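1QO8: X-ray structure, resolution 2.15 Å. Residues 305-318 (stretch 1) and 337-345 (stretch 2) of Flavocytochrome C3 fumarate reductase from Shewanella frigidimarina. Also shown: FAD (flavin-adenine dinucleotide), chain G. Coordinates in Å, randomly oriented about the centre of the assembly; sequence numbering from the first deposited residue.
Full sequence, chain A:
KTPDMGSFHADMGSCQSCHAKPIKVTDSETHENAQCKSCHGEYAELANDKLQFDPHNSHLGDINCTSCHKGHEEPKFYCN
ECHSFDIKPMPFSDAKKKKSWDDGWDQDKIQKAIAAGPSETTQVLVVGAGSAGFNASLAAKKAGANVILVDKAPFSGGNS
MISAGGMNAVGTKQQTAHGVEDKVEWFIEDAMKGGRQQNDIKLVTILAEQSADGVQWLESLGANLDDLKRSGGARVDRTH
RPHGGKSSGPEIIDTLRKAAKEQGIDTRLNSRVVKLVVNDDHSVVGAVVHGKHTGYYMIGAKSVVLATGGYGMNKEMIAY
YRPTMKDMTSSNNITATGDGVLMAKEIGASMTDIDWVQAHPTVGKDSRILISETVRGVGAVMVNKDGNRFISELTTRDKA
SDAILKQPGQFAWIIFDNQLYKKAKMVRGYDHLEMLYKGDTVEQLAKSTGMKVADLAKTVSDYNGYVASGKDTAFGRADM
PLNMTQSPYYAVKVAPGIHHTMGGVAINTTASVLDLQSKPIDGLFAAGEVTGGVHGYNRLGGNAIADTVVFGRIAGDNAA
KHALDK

Stretch 1 305-318: VLATGGYGMNKEMI
Stretch 2 337-345: TGDGVLMAK

The contact is a close, glycine-lined packing of a strand-loop-helix segment against the start of a second helix, mostly apolar, with a weak direct hydrogen bond and two waters at the polar end beside the FAD.

Stretch 1 leaves a strand at Leu306 (phi/psi -73/121), runs through a loop, makes a type I turn from Tyr311 to Asn314, closed by Asn314 N to Tyr311 O at 2.8 Å, and enters a helix at Lys315 with Asn314 at the N-cap. Stretch 2 is helical from Asp339, with Gly338 as N-cap; the bond from Leu342 N to Gly338 O (2.9 Å) starts the regular i to i-4 series. The CA register pairs Thr308 with Gly340 (5.5 Å), Tyr311 with Gly338 (3.7 Å) and Asn314 with Thr337 (4.5 Å), so the chains run in opposite senses. The buried surface, both sides summed, is 537 Å².

Two glycines permit this approach. Gly338 (77/17) has the positive phi that favours glycine, and its CA lies 3.4 Å from Tyr311 CB; an ideal CB there would clash with Tyr311 CB and Met317 SD. At Gly340 (-59/-45) the CA is 3.1 Å from Thr308 CG2, and a CB would fall 1.8 Å from that methyl. Thr308 is t; Tyr311 is p (chi1 61°), and the end of its side chain leads away from stretch 2; chi2 is 85°.

Apolar contacts extend along the helix. Leu306 (m, t) packs CD1 3.9 Å from Ala344 CB, and the same methyl lies 3.6 Å from the backbone Gly340 O in van der Waals contact. Met317 (m, t, p) brings CE to 3.6 Å from Val341 CG1 (Val341 t), while its SD lies 3.9 Å from Leu342 CD2 (Leu342 m, t). At the other end, Met313 CB (Met313 m, m, m) meets Thr337 CG2 at 4.2 Å.

A weak direct hydrogen bond runs from Gly338 N to Gly310 O at 3.2 Å with an N-H...O angle of 132°. Water 1 also accepts from Gly338 N (3.1 Å), so the single N-H is shared between it and Gly310 O; the water lies 2.7 Å from both Thr308 O and Gly310 O, toward which its geometry is that of a donor. Water 2 accepts from Asp339 N at 2.9 Å and, weakly, from Thr337 N at 3.4 Å; a weak bond of 3.5 Å joins it to Thr308 OG1. Thr337 (p) donates from OG1 to Asp339 OD1 (3.1 Å), bracing the helix start. Asp339 (m, chi2 -15°) accepts from FAD N6A through OD2 at 2.9 Å, while Gly309 CA approaches FAD O3P at 3.3 Å, so both stretches contact the cofactor.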

# COMPACT_ATOMS: atom_id res chain seq x y z
N VAL A 305 -14.54 -6.29 -16.62
CA VAL A 305 -13.91 -4.95 -16.64
C VAL A 305 -14.24 -4.27 -15.30
O VAL A 305 -15.43 -4.10 -14.98
CB VAL A 305 -14.49 -4.12 -17.78
CG1 VAL A 305 -13.95 -2.68 -17.81
CG2 VAL A 305 -14.34 -4.74 -19.17
N LEU A 306 -13.27 -4.05 -14.48
CA LEU A 306 -13.45 -3.28 -13.25
C LEU A 306 -13.62 -1.81 -13.62
O LEU A 306 -12.72 -1.30 -14.29
CB LEU A 306 -12.19 -3.40 -12.34
CG LEU A 306 -11.95 -4.87 -11.88
CD1 LEU A 306 -10.70 -5.03 -10.96
CD2 LEU A 306 -13.17 -5.45 -11.21
N ALA A 307 -14.72 -1.17 -13.27
CA ALA A 307 -14.81 0.31 -13.58
C ALA A 307 -15.47 0.86 -12.34
O ALA A 307 -16.49 1.54 -12.44
CB ALA A 307 -15.82 0.52 -14.72
N THR A 308 -14.98 0.41 -11.21
CA THR A 308 -15.65 0.70 -9.95
C THR A 308 -15.19 1.97 -9.25
O THR A 308 -15.78 2.25 -8.19
CB THR A 308 -15.32 -0.57 -9.13
OG1 THR A 308 -15.93 -0.49 -7.85
CG2 THR A 308 -13.89 -0.69 -8.80
N GLY A 309 -14.33 2.82 -9.82
CA GLY A 309 -14.10 4.13 -9.16
C GLY A 309 -13.10 4.08 -8.04
O GLY A 309 -12.35 3.08 -7.98
N GLY A 310 -13.06 5.08 -7.11
CA GLY A 310 -11.81 5.19 -6.30
C GLY A 310 -12.13 4.63 -4.88
O GLY A 310 -13.21 4.03 -4.70
N TYR A 311 -11.31 4.90 -3.89
CA TYR A 311 -11.46 4.28 -2.58
C TYR A 311 -11.53 5.38 -1.52
O TYR A 311 -11.56 5.11 -0.29
CB TYR A 311 -10.38 3.27 -2.22
CG TYR A 311 -8.92 3.64 -2.11
CD1 TYR A 311 -8.45 4.16 -0.89
CD2 TYR A 311 -8.01 3.53 -3.14
CE1 TYR A 311 -7.14 4.58 -0.73
CE2 TYR A 311 -6.66 3.88 -2.97
CZ TYR A 311 -6.24 4.40 -1.75
OH TYR A 311 -4.94 4.74 -1.52
N GLY A 312 -11.97 6.60 -1.93
CA GLY A 312 -11.85 7.70 -0.92
C GLY A 312 -12.84 7.61 0.17
O GLY A 312 -12.63 8.26 1.23
N MET A 313 -13.95 6.84 0.07
CA MET A 313 -14.87 6.73 1.21
C MET A 313 -14.66 5.42 1.98
O MET A 313 -15.35 5.08 2.95
CB MET A 313 -16.32 6.73 0.70
CG MET A 313 -16.61 8.00 -0.15
SD MET A 313 -16.88 9.32 1.05
CE MET A 313 -18.51 9.14 1.75
N ASN A 314 -13.59 4.69 1.63
CA ASN A 314 -13.33 3.46 2.45
C ASN A 314 -12.40 3.93 3.54
O ASN A 314 -11.19 4.15 3.34
CB ASN A 314 -12.67 2.39 1.52
CG ASN A 314 -12.55 1.04 2.25
OD1 ASN A 314 -12.97 -0.04 1.76
ND2 ASN A 314 -12.08 1.11 3.47
N LYS A 315 -12.89 4.06 4.75
CA LYS A 315 -12.17 4.49 5.92
C LYS A 315 -11.01 3.58 6.35
O LYS A 315 -9.99 4.11 6.87
CB LYS A 315 -13.16 4.59 7.10
CG LYS A 315 -14.04 5.89 6.89
CD LYS A 315 -14.95 5.97 8.12
CE LYS A 315 -15.62 7.31 8.34
NZ LYS A 315 -16.84 7.49 7.49
N GLU A 316 -11.16 2.28 6.15
CA GLU A 316 -10.07 1.37 6.55
C GLU A 316 -8.94 1.47 5.54
O GLU A 316 -7.78 1.52 5.95
CB GLU A 316 -10.57 -0.12 6.59
CG GLU A 316 -9.33 -1.01 6.76
CD GLU A 316 -9.52 -2.50 6.94
OE1 GLU A 316 -10.63 -2.89 7.35
OE2 GLU A 316 -8.55 -3.23 6.65
N MET A 317 -9.26 1.53 4.24
CA MET A 317 -8.20 1.66 3.27
C MET A 317 -7.46 3.00 3.45
O MET A 317 -6.24 3.10 3.44
CB MET A 317 -8.77 1.55 1.83
CG MET A 317 -9.28 0.15 1.48
SD MET A 317 -10.05 0.06 -0.12
CE MET A 317 -8.82 0.33 -1.34
N ILE A 318 -8.22 4.12 3.59
CA ILE A 318 -7.58 5.42 3.85
C ILE A 318 -6.71 5.41 5.09
O ILE A 318 -5.60 5.88 5.00
CB ILE A 318 -8.66 6.56 4.04
CG1 ILE A 318 -9.39 6.70 2.71
CG2 ILE A 318 -8.00 7.83 4.56
CD1 ILE A 318 -8.66 7.27 1.52
N THR A 337 -15.84 2.98 -2.46
CA THR A 337 -15.37 2.22 -1.35
C THR A 337 -14.24 1.24 -1.70
O THR A 337 -13.94 0.42 -0.81
CB THR A 337 -16.44 1.58 -0.49
OG1 THR A 337 -17.17 0.61 -1.24
CG2 THR A 337 -17.34 2.73 0.12
N GLY A 338 -13.65 1.41 -2.88
CA GLY A 338 -12.39 0.70 -3.17
C GLY A 338 -12.64 -0.81 -3.51
O GLY A 338 -11.65 -1.56 -3.57
N ASP A 339 -13.90 -1.19 -3.84
CA ASP A 339 -14.20 -2.61 -3.93
C ASP A 339 -13.34 -3.24 -5.01
O ASP A 339 -12.94 -4.42 -4.96
CB ASP A 339 -15.68 -2.83 -4.31
CG ASP A 339 -16.68 -2.47 -3.28
OD1 ASP A 339 -16.33 -2.28 -2.10
OD2 ASP A 339 -17.91 -2.39 -3.58
N GLY A 340 -13.24 -2.54 -6.13
CA GLY A 340 -12.54 -3.02 -7.32
C GLY A 340 -11.08 -3.33 -7.05
O GLY A 340 -10.53 -4.40 -7.41
N VAL A 341 -10.40 -2.43 -6.33
CA VAL A 341 -9.10 -2.68 -5.76
C VAL A 341 -9.07 -3.83 -4.77
O VAL A 341 -8.08 -4.58 -4.83
CB VAL A 341 -8.54 -1.40 -5.03
CG1 VAL A 341 -7.46 -1.72 -4.02
CG2 VAL A 341 -8.00 -0.38 -6.09
N LEU A 342 -9.98 -3.95 -3.78
CA LEU A 342 -9.96 -5.06 -2.87
C LEU A 342 -10.13 -6.41 -3.58
O LEU A 342 -9.36 -7.32 -3.26
CB LEU A 342 -11.03 -4.95 -1.80
CG LEU A 342 -10.84 -3.68 -0.93
CD1 LEU A 342 -12.09 -3.55 -0.07
CD2 LEU A 342 -9.49 -3.76 -0.20
N MET A 343 -11.07 -6.59 -4.48
CA MET A 343 -11.32 -7.85 -5.17
C MET A 343 -10.13 -8.22 -6.07
O MET A 343 -9.79 -9.38 -6.26
CB MET A 343 -12.55 -7.75 -6.12
CG MET A 343 -13.81 -7.84 -5.28
SD MET A 343 -15.34 -7.74 -6.22
CE MET A 343 -15.23 -6.34 -7.28
N ALA A 344 -9.50 -7.21 -6.65
CA ALA A 344 -8.35 -7.40 -7.52
C ALA A 344 -7.14 -7.87 -6.72
O ALA A 344 -6.45 -8.87 -7.06
CB ALA A 344 -8.00 -6.27 -8.48
N LYS A 345 -6.86 -7.26 -5.61
CA LYS A 345 -5.78 -7.55 -4.72
C LYS A 345 -5.86 -9.01 -4.20
O LYS A 345 -4.91 -9.75 -4.22
CB LYS A 345 -5.83 -6.60 -3.51
CG LYS A 345 -4.47 -6.63 -2.79
CD LYS A 345 -4.46 -6.03 -1.39
CE LYS A 345 -5.77 -5.88 -0.66
NZ LYS A 345 -5.72 -5.16 0.66
PA FAD G . -17.15 6.40 -10.66
O1A FAD G . -17.81 7.47 -11.48
O2A FAD G . -17.08 6.50 -9.31
O5B FAD G . -18.22 5.25 -10.76
C5B FAD G . -17.96 3.87 -10.27
C4B FAD G . -19.36 3.06 -10.33
O4B FAD G . -18.98 1.69 -9.81
C3B FAD G . -20.36 3.58 -9.25
O3B FAD G . -21.57 4.06 -9.64
C2B FAD G . -20.25 2.55 -8.06
O2B FAD G . -21.47 2.36 -7.30
C1B FAD G . -20.04 1.31 -8.85
N9A FAD G . -19.39 0.24 -8.08
C8A FAD G . -18.40 0.35 -7.12
N7A FAD G . -18.14 -0.79 -6.55
C5A FAD G . -18.98 -1.72 -7.16
C6A FAD G . -19.24 -3.14 -6.91
N6A FAD G . -18.61 -3.85 -6.02
N1A FAD G . -20.15 -3.69 -7.75
C2A FAD G . -20.91 -2.96 -8.64
N3A FAD G . -20.74 -1.65 -8.92
C4A FAD G . -19.79 -1.10 -8.12
N1 FAD G . -12.12 14.86 -12.46
C2 FAD G . -11.94 15.50 -13.58
O2 FAD G . -11.16 15.25 -14.44
N3 FAD G . -12.69 16.66 -13.93
C4 FAD G . -13.65 17.05 -13.00
O4 FAD G . -14.29 18.04 -13.21
C4X FAD G . -13.79 16.35 -11.73
N5 FAD G . -14.68 16.78 -10.82
C5X FAD G . -14.88 16.09 -9.67
C6 FAD G . -15.83 16.59 -8.77
C7 FAD G . -16.07 15.91 -7.59
C7M FAD G . -17.07 16.37 -6.58
C8 FAD G . -15.35 14.68 -7.35
C8M FAD G . -15.65 13.90 -6.11
C9 FAD G . -14.44 14.18 -8.25
C9A FAD G . -14.17 14.85 -9.42
N10 FAD G . -13.24 14.45 -10.40
C10 FAD G . -13.03 15.15 -11.52
C1' FAD G . -12.75 13.04 -10.42
C2' FAD G . -13.52 12.22 -11.51
O2' FAD G . -14.88 12.74 -11.33
C3' FAD G . -13.59 10.78 -10.96
O3' FAD G . -12.27 10.24 -10.78
C4' FAD G . -14.03 9.87 -12.16
O4' FAD G . -15.40 10.30 -12.42
C5' FAD G . -14.09 8.41 -11.60
O5' FAD G . -14.91 7.65 -12.69
P FAD G . -15.11 6.12 -12.65
O1P FAD G . -15.91 5.82 -13.89
O2P FAD G . -13.83 5.62 -12.47
O3P FAD G . -15.79 5.91 -11.38
O HOH W 1 -14.78 2.11 -5.73
O HOH W 2 -16.29 0.29 -4.49